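Local coordinates for cellobiose 2-epimerase (Caldibacillus thermoamylovorans, PDB 5ZHB), which catalyses the epimerization of cellobiose at carbon 2 of its reducing-end sugar, giving glucosyl-mannose, at residues Arg54-Phe59 with Thr122-Val127; Leu215-Val220 with Asp266-Gln271; Gln224-Gln229 with Val273-Tyr278. All coordinates share one frame; numbering follows the deposited sequence.

Contact 1 of 3, residues Arg54-Phe59 with Thr122-Val127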
loop_
_atom_site.group_PDB
_atom_site.type_symbol
_atom_site.label_atom_id
_atom_site.label_comp_id
_atom_site.label_asym_id
_atom_site.label_seq_id
_atom_site.Cartn_x
_atom_site.Cartn_y
_atom_site.Cartn_z
ATOM N N ARG A 54 2.661 -7.735 3.022
ATOM C CA ARG A 54 2.088 -7.484 1.713
ATOM C C ARG A 54 1.921 -8.794 0.946
ATOM O O ARG A 54 0.925 -8.975 0.244
ATOM C CB ARG A 54 2.938 -6.457 0.960
ATOM C CG ARG A 54 2.697 -5.056 1.521
ATOM C CD ARG A 54 3.705 -4.122 0.878
ATOM N NE ARG A 54 3.382 -2.759 1.313
ATOM C CZ ARG A 54 4.045 -1.719 0.842
ATOM N NH1 ARG A 54 5.080 -1.894 0.026
ATOM N NH2 ARG A 54 3.648 -0.508 1.169
ATOM N N GLN A 55 2.911 -9.678 1.062
ATOM C CA GLN A 55 2.829 -11.015 0.484
ATOM C C GLN A 55 1.602 -11.759 1.030
ATOM O O GLN A 55 0.841 -12.333 0.250
ATOM C CB GLN A 55 4.123 -11.782 0.733
ATOM C CG GLN A 55 5.322 -11.219 0.008
ATOM C CD GLN A 55 6.606 -11.553 0.734
ATOM O OE1 GLN A 55 6.575 -12.185 1.799
ATOM N NE2 GLN A 55 7.730 -11.102 0.188
ATOM N N LEU A 56 1.355 -11.665 2.341
ATOM C CA LEU A 56 0.217 -12.330 2.944
ATOM C C LEU A 56 -1.083 -11.734 2.417
ATOM O O LEU A 56 -2.047 -12.450 2.106
ATOM C CB LEU A 56 0.314 -12.230 4.458
ATOM C CG LEU A 56 -0.938 -12.643 5.243
ATOM C CD1 LEU A 56 -1.400 -14.062 4.920
ATOM C CD2 LEU A 56 -0.632 -12.511 6.708
ATOM N N TRP A 57 -1.123 -10.399 2.336
ATOM C CA TRP A 57 -2.330 -9.729 1.861
ATOM C C TRP A 57 -2.653 -10.163 0.429
ATOM O O TRP A 57 -3.803 -10.519 0.136
ATOM C CB TRP A 57 -2.221 -8.195 2.016
ATOM C CG TRP A 57 -3.488 -7.543 1.545
ATOM C CD1 TRP A 57 -4.570 -7.209 2.305
ATOM C CD2 TRP A 57 -3.877 -7.346 0.167
ATOM N NE1 TRP A 57 -5.580 -6.759 1.500
ATOM C CE2 TRP A 57 -5.192 -6.839 0.189
ATOM C CE3 TRP A 57 -3.238 -7.521 -1.053
ATOM C CZ2 TRP A 57 -5.882 -6.534 -0.981
ATOM C CZ3 TRP A 57 -3.907 -7.188 -2.212
ATOM C CH2 TRP A 57 -5.222 -6.724 -2.169
ATOM N N ALA A 58 -1.651 -10.115 -0.467
ATOM C CA ALA A 58 -1.825 -10.387 -1.887
ATOM C C ALA A 58 -2.316 -11.819 -2.118
ATOM O O ALA A 58 -3.278 -12.016 -2.857
ATOM C CB ALA A 58 -0.557 -10.107 -2.672
ATOM N N PHE A 59 -1.695 -12.807 -1.472
ATOM C CA PHE A 59 -2.141 -14.183 -1.654
ATOM C C PHE A 59 -3.519 -14.428 -1.043
ATOM O O PHE A 59 -4.301 -15.189 -1.629
ATOM C CB PHE A 59 -1.112 -15.151 -1.087
ATOM C CG PHE A 59 0.067 -15.325 -2.014
ATOM C CD1 PHE A 59 -0.122 -15.745 -3.320
ATOM C CD2 PHE A 59 1.349 -14.983 -1.605
ATOM C CE1 PHE A 59 0.959 -15.885 -4.175
ATOM C CE2 PHE A 59 2.421 -15.131 -2.468
ATOM C CZ PHE A 59 2.222 -15.577 -3.745
ATOM N N THR A 122 -6.152 -9.266 8.752
ATOM C CA THR A 122 -7.591 -9.213 8.549
ATOM C C THR A 122 -7.950 -9.848 7.212
ATOM O O THR A 122 -8.899 -10.618 7.157
ATOM C CB THR A 122 -8.138 -7.796 8.736
ATOM O OG1 THR A 122 -7.525 -6.860 7.851
ATOM C CG2 THR A 122 -7.933 -7.319 10.160
ATOM N N GLU A 123 -7.149 -9.625 6.159
ATOM C CA GLU A 123 -7.435 -10.233 4.872
ATOM C C GLU A 123 -7.329 -11.762 4.965
ATOM O O GLU A 123 -8.152 -12.498 4.409
ATOM C CB GLU A 123 -6.492 -9.702 3.800
ATOM C CG GLU A 123 -6.914 -10.031 2.371
ATOM C CD GLU A 123 -8.204 -9.343 1.925
ATOM O OE1 GLU A 123 -8.708 -8.394 2.567
ATOM O OE2 GLU A 123 -8.716 -9.826 0.903
ATOM N N TYR A 124 -6.317 -12.254 5.683
ATOM C CA TYR A 124 -6.148 -13.684 5.852
ATOM C C TYR A 124 -7.343 -14.225 6.635
ATOM O O TYR A 124 -7.865 -15.295 6.326
ATOM C CB TYR A 124 -4.806 -13.930 6.542
ATOM C CG TYR A 124 -4.472 -15.403 6.731
ATOM C CD1 TYR A 124 -4.128 -16.190 5.654
ATOM C CD2 TYR A 124 -4.407 -15.963 8.005
ATOM C CE1 TYR A 124 -3.771 -17.516 5.828
ATOM C CE2 TYR A 124 -4.070 -17.289 8.188
ATOM C CZ TYR A 124 -3.759 -18.069 7.096
ATOM O OH TYR A 124 -3.396 -19.390 7.236
ATOM N N TYR A 125 -7.808 -13.446 7.616
ATOM C CA TYR A 125 -8.955 -13.871 8.396
ATOM C C TYR A 125 -10.179 -13.988 7.483
ATOM O O TYR A 125 -10.962 -14.920 7.607
ATOM C CB TYR A 125 -9.169 -12.917 9.564
ATOM C CG TYR A 125 -10.351 -13.326 10.429
ATOM C CD1 TYR A 125 -10.228 -14.334 11.383
ATOM C CD2 TYR A 125 -11.596 -12.742 10.245
ATOM C CE1 TYR A 125 -11.310 -14.705 12.174
ATOM C CE2 TYR A 125 -12.685 -13.121 11.008
ATOM C CZ TYR A 125 -12.538 -14.089 11.986
ATOM O OH TYR A 125 -13.630 -14.402 12.738
ATOM N N ARG A 126 -10.325 -13.073 6.519
ATOM C CA ARG A 126 -11.475 -13.118 5.626
ATOM C C ARG A 126 -11.580 -14.486 4.953
ATOM O O ARG A 126 -12.686 -14.962 4.724
ATOM C CB ARG A 126 -11.471 -11.999 4.575
ATOM C CG ARG A 126 -11.601 -10.634 5.235
ATOM C CD ARG A 126 -11.455 -9.465 4.293
ATOM N NE ARG A 126 -12.590 -9.381 3.372
ATOM C CZ ARG A 126 -12.643 -8.612 2.302
ATOM N NH1 ARG A 126 -11.607 -7.874 1.941
ATOM N NH2 ARG A 126 -13.732 -8.618 1.556
ATOM N N VAL A 127 -10.455 -15.105 4.602
ATOM C CA VAL A 127 -10.496 -16.339 3.833
ATOM C C VAL A 127 -10.257 -17.584 4.693
ATOM O O VAL A 127 -10.314 -18.674 4.131
ATOM C CB VAL A 127 -9.529 -16.324 2.632
ATOM C CG1 VAL A 127 -9.852 -15.167 1.690
ATOM C CG2 VAL A 127 -8.053 -16.286 3.029
HETATM O O HOH W 1 -8.581 -5.803 1.654
#

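Contact 2 of 3, residues Leu215-Val220 with Asp266-Gln271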
loop_
_atom_site.group_PDB
_atom_site.type_symbol
_atom_site.label_atom_id
_atom_site.label_comp_id
_atom_site.label_asym_id
_atom_site.label_seq_id
_atom_site.Cartn_x
_atom_site.Cartn_y
_atom_site.Cartn_z
ATOM N N LEU A 215 -9.297 13.934 9.578
ATOM C CA LEU A 215 -7.927 14.400 9.482
ATOM C C LEU A 215 -7.511 14.552 8.015
ATOM O O LEU A 215 -6.852 15.523 7.647
ATOM C CB LEU A 215 -6.994 13.444 10.226
ATOM C CG LEU A 215 -7.036 13.445 11.760
ATOM C CD1 LEU A 215 -6.254 12.269 12.297
ATOM C CD2 LEU A 215 -6.459 14.717 12.287
ATOM N N PHE A 216 -7.842 13.570 7.177
ATOM C CA PHE A 216 -7.540 13.710 5.757
ATOM C C PHE A 216 -8.216 14.960 5.194
ATOM O O PHE A 216 -7.557 15.763 4.527
ATOM C CB PHE A 216 -7.922 12.483 4.926
ATOM C CG PHE A 216 -6.734 11.537 4.804
ATOM C CD1 PHE A 216 -5.740 11.775 3.859
ATOM C CD2 PHE A 216 -6.571 10.499 5.706
ATOM C CE1 PHE A 216 -4.634 10.945 3.778
ATOM C CE2 PHE A 216 -5.466 9.667 5.619
ATOM C CZ PHE A 216 -4.495 9.900 4.671
ATOM N N TYR A 217 -9.499 15.104 5.490
ATOM C CA TYR A 217 -10.291 16.195 4.914
ATOM C C TYR A 217 -9.766 17.561 5.382
ATOM O O TYR A 217 -9.429 18.402 4.544
ATOM C CB TYR A 217 -11.780 16.040 5.209
ATOM C CG TYR A 217 -12.541 17.219 4.611
ATOM C CD1 TYR A 217 -12.829 17.269 3.246
ATOM C CD2 TYR A 217 -12.913 18.306 5.398
ATOM C CE1 TYR A 217 -13.475 18.362 2.682
ATOM C CE2 TYR A 217 -13.571 19.394 4.847
ATOM C CZ TYR A 217 -13.860 19.417 3.495
ATOM O OH TYR A 217 -14.512 20.478 2.959
ATOM N N GLU A 218 -9.610 17.732 6.705
ATOM C CA GLU A 218 -9.229 18.998 7.328
ATOM C C GLU A 218 -7.739 19.318 7.269
ATOM O O GLU A 218 -7.371 20.466 7.028
ATOM C CB GLU A 218 -9.538 19.019 8.824
ATOM C CG GLU A 218 -11.016 19.140 9.164
ATOM C CD GLU A 218 -11.228 19.579 10.612
ATOM O OE1 GLU A 218 -10.246 19.840 11.379
ATOM O OE2 GLU A 218 -12.425 19.619 10.964
ATOM N N LYS A 219 -6.868 18.328 7.532
ATOM C CA LYS A 219 -5.441 18.606 7.657
ATOM C C LYS A 219 -4.646 18.270 6.386
ATOM O O LYS A 219 -3.777 19.030 5.983
ATOM C CB LYS A 219 -4.946 17.811 8.872
ATOM C CG LYS A 219 -5.757 17.949 10.175
ATOM C CD LYS A 219 -5.753 19.377 10.718
ATOM C CE LYS A 219 -6.577 19.541 11.975
ATOM N NZ LYS A 219 -6.283 20.851 12.562
ATOM N N VAL A 220 -4.895 17.095 5.777
ATOM C CA VAL A 220 -4.019 16.592 4.728
ATOM C C VAL A 220 -4.332 17.301 3.406
ATOM O O VAL A 220 -3.437 17.822 2.728
ATOM C CB VAL A 220 -4.131 15.049 4.609
ATOM C CG1 VAL A 220 -3.168 14.533 3.553
ATOM C CG2 VAL A 220 -3.939 14.323 5.949
ATOM N N ASP A 266 -21.276 11.674 4.388
ATOM C CA ASP A 266 -20.961 13.086 4.465
ATOM C C ASP A 266 -20.441 13.568 3.116
ATOM O O ASP A 266 -19.485 13.032 2.569
ATOM C CB ASP A 266 -19.951 13.369 5.561
ATOM C CG ASP A 266 -19.794 14.834 5.940
ATOM O OD1 ASP A 266 -19.637 15.667 5.031
ATOM O OD2 ASP A 266 -19.800 15.127 7.154
ATOM N N ARG A 267 -21.031 14.657 2.631
ATOM C CA ARG A 267 -20.874 15.058 1.248
ATOM C C ARG A 267 -19.506 15.674 1.003
ATOM O O ARG A 267 -19.012 15.616 -0.114
ATOM C CB ARG A 267 -21.947 16.084 0.842
ATOM C CG ARG A 267 -23.371 15.537 0.819
ATOM C CD ARG A 267 -23.520 14.307 -0.061
ATOM N NE ARG A 267 -22.922 14.617 -1.361
ATOM C CZ ARG A 267 -22.556 13.757 -2.306
ATOM N NH1 ARG A 267 -22.865 12.472 -2.233
ATOM N NH2 ARG A 267 -21.885 14.220 -3.344
ATOM N N LYS A 268 -18.895 16.319 1.995
ATOM C CA LYS A 268 -17.603 16.930 1.731
ATOM C C LYS A 268 -16.516 15.864 1.460
ATOM O O LYS A 268 -15.556 16.121 0.739
ATOM C CB LYS A 268 -17.262 17.944 2.821
ATOM C CG LYS A 268 -17.202 17.485 4.260
ATOM C CD LYS A 268 -17.365 18.678 5.203
ATOM C CE LYS A 268 -16.847 18.481 6.593
ATOM N NZ LYS A 268 -17.734 17.639 7.394
ATOM N N TYR A 269 -16.681 14.678 2.027
ATOM C CA TYR A 269 -15.714 13.595 1.926
ATOM C C TYR A 269 -15.843 12.947 0.548
ATOM O O TYR A 269 -14.836 12.775 -0.146
ATOM C CB TYR A 269 -15.943 12.558 3.031
ATOM C CG TYR A 269 -15.792 13.080 4.456
ATOM C CD1 TYR A 269 -14.974 14.162 4.740
ATOM C CD2 TYR A 269 -16.439 12.464 5.518
ATOM C CE1 TYR A 269 -14.822 14.636 6.033
ATOM C CE2 TYR A 269 -16.302 12.926 6.820
ATOM C CZ TYR A 269 -15.495 14.022 7.070
ATOM O OH TYR A 269 -15.312 14.535 8.318
ATOM N N THR A 270 -17.090 12.619 0.167
ATOM C CA THR A 270 -17.393 12.191 -1.197
ATOM C C THR A 270 -16.833 13.177 -2.223
ATOM O O THR A 270 -16.154 12.790 -3.181
ATOM C CB THR A 270 -18.902 11.959 -1.320
ATOM O OG1 THR A 270 -19.135 10.719 -0.661
ATOM C CG2 THR A 270 -19.361 11.764 -2.753
ATOM N N GLN A 271 -17.073 14.479 -2.025
ATOM C CA GLN A 271 -16.576 15.468 -2.964
ATOM C C GLN A 271 -15.044 15.493 -2.970
ATOM O O GLN A 271 -14.426 15.720 -4.001
ATOM C CB GLN A 271 -17.081 16.882 -2.666
ATOM C CG GLN A 271 -16.902 17.819 -3.855
ATOM C CD GLN A 271 -17.681 17.310 -5.047
ATOM O OE1 GLN A 271 -18.876 17.017 -4.932
ATOM N NE2 GLN A 271 -17.008 17.143 -6.176
#

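Contact 3 of 3, residues Gln224-Gln229 with Val273-Tyr278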
loop_
_atom_site.group_PDB
_atom_site.type_symbol
_atom_site.label_atom_id
_atom_site.label_comp_id
_atom_site.label_asym_id
_atom_site.label_seq_id
_atom_site.Cartn_x
_atom_site.Cartn_y
_atom_site.Cartn_z
ATOM N N GLN A 224 -7.747 24.211 -1.720
ATOM C CA GLN A 224 -7.532 25.104 -2.849
ATOM C C GLN A 224 -6.883 24.362 -4.022
ATOM O O GLN A 224 -7.414 24.340 -5.121
ATOM C CB GLN A 224 -6.637 26.235 -2.348
ATOM C CG GLN A 224 -6.643 27.490 -3.214
ATOM C CD GLN A 224 -6.330 28.731 -2.398
ATOM O OE1 GLN A 224 -5.240 29.309 -2.493
ATOM N NE2 GLN A 224 -7.268 29.128 -1.545
ATOM N N SER A 225 -5.721 23.747 -3.790
ATOM C CA SER A 225 -4.980 23.073 -4.853
ATOM C C SER A 225 -5.587 21.709 -5.194
ATOM O O SER A 225 -5.319 21.175 -6.277
ATOM C CB SER A 225 -3.536 22.902 -4.468
ATOM O OG SER A 225 -3.448 21.887 -3.482
ATOM N N LYS A 226 -6.308 21.129 -4.217
ATOM C CA LYS A 226 -6.906 19.798 -4.276
ATOM C C LYS A 226 -5.848 18.695 -4.159
ATOM O O LYS A 226 -6.210 17.534 -4.260
ATOM C CB LYS A 226 -7.763 19.577 -5.522
ATOM C CG LYS A 226 -8.798 20.679 -5.693
ATOM C CD LYS A 226 -10.009 20.484 -4.805
ATOM C CE LYS A 226 -11.152 21.374 -5.198
ATOM N NZ LYS A 226 -11.106 22.613 -4.428
ATOM N N PHE A 227 -4.601 19.051 -3.841
ATOM C CA PHE A 227 -3.580 18.052 -3.546
ATOM C C PHE A 227 -3.581 17.670 -2.067
ATOM O O PHE A 227 -4.016 18.434 -1.192
ATOM C CB PHE A 227 -2.175 18.541 -3.878
ATOM C CG PHE A 227 -1.821 18.575 -5.352
ATOM C CD1 PHE A 227 -1.468 17.405 -6.021
ATOM C CD2 PHE A 227 -1.787 19.778 -6.054
ATOM C CE1 PHE A 227 -1.115 17.436 -7.361
ATOM C CE2 PHE A 227 -1.443 19.810 -7.400
ATOM C CZ PHE A 227 -1.094 18.635 -8.046
ATOM N N LEU A 228 -3.032 16.470 -1.793
ATOM C CA LEU A 228 -2.709 16.082 -0.437
ATOM C C LEU A 228 -1.355 16.677 -0.100
ATOM O O LEU A 228 -0.470 16.736 -0.937
ATOM C CB LEU A 228 -2.681 14.566 -0.296
ATOM C CG LEU A 228 -3.996 13.843 -0.571
ATOM C CD1 LEU A 228 -3.803 12.419 -0.145
ATOM C CD2 LEU A 228 -5.187 14.466 0.127
ATOM N N GLN A 229 -1.180 17.082 1.144
ATOM C CA GLN A 229 0.144 17.428 1.637
ATOM C C GLN A 229 0.744 16.166 2.271
ATOM O O GLN A 229 0.014 15.254 2.637
ATOM C CB GLN A 229 0.017 18.634 2.579
ATOM C CG GLN A 229 -0.680 19.831 1.922
ATOM C CD GLN A 229 -1.209 20.842 2.924
ATOM O OE1 GLN A 229 -0.624 21.913 3.095
ATOM N NE2 GLN A 229 -2.296 20.516 3.615
ATOM N N VAL A 273 -13.073 12.863 -2.512
ATOM C CA VAL A 273 -12.676 11.707 -3.300
ATOM C C VAL A 273 -12.677 12.059 -4.790
ATOM O O VAL A 273 -11.730 11.756 -5.522
ATOM C CB VAL A 273 -13.609 10.541 -2.929
ATOM C CG1 VAL A 273 -13.562 9.386 -3.940
ATOM C CG2 VAL A 273 -13.282 10.026 -1.528
ATOM N N ILE A 274 -13.736 12.773 -5.224
ATOM C CA ILE A 274 -13.945 13.030 -6.632
ATOM C C ILE A 274 -12.959 14.088 -7.093
ATOM O O ILE A 274 -12.312 13.914 -8.116
ATOM C CB ILE A 274 -15.424 13.395 -6.887
ATOM C CG1 ILE A 274 -16.328 12.221 -6.595
ATOM C CG2 ILE A 274 -15.657 13.917 -8.308
ATOM C CD1 ILE A 274 -17.780 12.607 -6.329
ATOM N N ASP A 275 -12.789 15.155 -6.289
ATOM C CA ASP A 275 -11.948 16.283 -6.665
ATOM C C ASP A 275 -10.472 15.886 -6.782
ATOM O O ASP A 275 -9.746 16.376 -7.656
ATOM C CB ASP A 275 -12.180 17.446 -5.706
ATOM C CG ASP A 275 -13.558 18.108 -5.817
ATOM O OD1 ASP A 275 -14.293 17.795 -6.781
ATOM O OD2 ASP A 275 -13.899 18.886 -4.919
ATOM N N ILE A 276 -10.011 15.014 -5.876
ATOM C CA ILE A 276 -8.660 14.493 -5.981
ATOM C C ILE A 276 -8.497 13.790 -7.335
ATOM O O ILE A 276 -7.527 14.024 -8.047
ATOM C CB ILE A 276 -8.322 13.568 -4.791
ATOM C CG1 ILE A 276 -8.235 14.333 -3.441
ATOM C CG2 ILE A 276 -7.039 12.774 -5.044
ATOM C CD1 ILE A 276 -8.384 13.413 -2.241
ATOM N N ALA A 277 -9.440 12.926 -7.705
ATOM C CA ALA A 277 -9.305 12.151 -8.931
ATOM C C ALA A 277 -9.249 13.054 -10.167
ATOM O O ALA A 277 -8.376 12.907 -11.030
ATOM C CB ALA A 277 -10.392 11.123 -9.004
ATOM N N TYR A 278 -10.106 14.091 -10.194
ATOM C CA TYR A 278 -10.043 15.077 -11.261
ATOM C C TYR A 278 -8.694 15.773 -11.255
ATOM O O TYR A 278 -8.105 16.043 -12.312
ATOM C CB TYR A 278 -11.170 16.108 -11.181
ATOM C CG TYR A 278 -12.439 15.606 -11.843
ATOM C CD1 TYR A 278 -12.491 15.469 -13.232
ATOM C CD2 TYR A 278 -13.574 15.284 -11.114
ATOM C CE1 TYR A 278 -13.636 15.020 -13.864
ATOM C CE2 TYR A 278 -14.737 14.852 -11.744
ATOM C CZ TYR A 278 -14.758 14.718 -13.122
ATOM O OH TYR A 278 -15.842 14.270 -13.818
#

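Contact 1 of 3, residues Arg54-Phe59 with Thr122-Val127
E123 lies over the indole of W57, and beside this pair the methyl end of L56 meets the ring of Y124. E123 buries the most surface here, followed by W57. E123 CB comes 3.5 Å from W57 CD1. E123 CG stands over the face of the five-membered ring in a CH-pi contact, 3.9 Å from the centroid of that W57 ring. With CG anti to the backbone N (chi1 -167°), E123 lays CB and CG on the indole; the bend at chi2 (67°) then brings the carboxylate beside NE1. Carboxylate and indole planes are 41° apart.

A water joins the two polar ends. It accepts from W57 NE1 at 3.2 Å, in the plane of the ring, and donates to E123 OE1 at 2.8 Å. R126, one turn further along, gives NH1 to the same oxygen: R126 NH1 to E123 OE1 is 3.0 Å, on the syn side of the carboxylate. N195 also donates to OE1, while OE2 pairs with R64 of helix 49-66.

L56 crosses Y124 at about a right angle. L56 CD1 comes 3.5 Å from Y124 CD1, obliquely to the ring. Y124 OH is hydrogen-bonded to N76 OD1.

The contact joins helices 49-66 and 111-128 of the alpha/alpha barrel expected for this family. Its chemistry is mixed. The carbon parts pack directly, and the buried carboxylate is held by two arginines, an amide and a water. These partners probably favour its charged form and fix its rotation.

Contact 2 of 3, residues Leu215-Val220 with Asp266-Gln271
Y217 reaches from helix 203-220 onto the first turn of helix 267-283, where K268 and Y269 receive it. D266 caps this helix from the N-cap position. D266 OD1 accepts from K268 N at 3.2 Å through the anti lone pair. D266 OD2 takes a weak bond from K268 NZ within a salt bridge.

Two residues on, K268 passes over one face of the Y217 ring, the two side chains crossing at about a right angle. K268 CG is 4.1 Å from the centroid of the Y217 ring, 16° off the normal, a CH-pi contact. K268 CB lies 3.7 Å from Y217 OH, and K268 CE lies 3.8 Å from Y217 CE2. The chain thus runs over the ring before it turns at chi4 (-75°) and brings NZ back to D266. The backbone takes part too, with K268 O 3.6 Å from Y217 CE1.

Y269 presents its ring edge to the face of Y217 in an offset edge-to-face pair. The centroids of the Y217 and Y269 rings are 5.6 Å apart, with planes at 67°. At the closest point Y269 CE1 is 3.5 Å from Y217 CB. D214 OD1, just before the first segment, is hydrogen-bonded to Y269 OH and so ties this ring to helix 203-220 a second time.

The two helices therefore meet through an aromatic ring packed against lysine methylenes and a second ring. D266 caps the helix and, through a weak salt-bridge bond to K268 NZ, may help keep the lysine chain over Y217.

Contact 3 of 3, residues Gln224-Gln229 with Val273-Tyr278
K226 and D275 run past each other at a slant, the lysine methylenes lying against CB and OD2 of D275. K226 CD lies 3.8 Å from D275 CB, and K226 CE is 3.7 Å from D275 OD2. The charged ends do not join: K226 NZ stays 4.7 Å from D275 OD2. The K226 chain bends at chi2 (-80°) and again at chi4. K226 NZ is hydrogen-bonded to K223 O, while D275 OD1 accepts from Q271 NE2 one turn back. Attraction between the opposite charges is probably still felt at this distance.

L228 and I276 meet at about a right angle, methyl to methyl, with L228 CD2 4.1 Å from I276 CD1. I276 CG1 also packs on the loop backbone, 3.9 Å from K226 O. Just before K226, S225 opens an ST turn, in which S225 OG accepts from F227 N at 3.1 Å.

The segment 224-229 is a loop between helix 203-220 and strand 231-232, laid against the flank of helix 267-283. F221 packs beside K226, L228 and I276. Helix 245-262 adds A251 against L228, and D248 of that helix accepts from L228 N. Further round helix 267-283, A277 packs on A319 of helix 306-323.

How the contacts relate
From the N terminus, contact 1 is made first: helix 111-128 returns to helix 49-66 and closes a loop that includes helix 69-86. It is complete before contact 2 opens, and its nearest atoms stay about 14 Å from contact 2. Contacts 2 and 3 cross, because the segments alternate: 215-220, 224-229, 266-271, 273-278, first paired with third, second with fourth. Both loops pass through helix 245-262 and close about two turns apart on helix 267-283. They also touch: V220 O and Q229 N, 2.9 Å apart, probably bond. Contact 1 thus joins early helices, and the other two bind helix 203-220 and its following loop to helix 267-283.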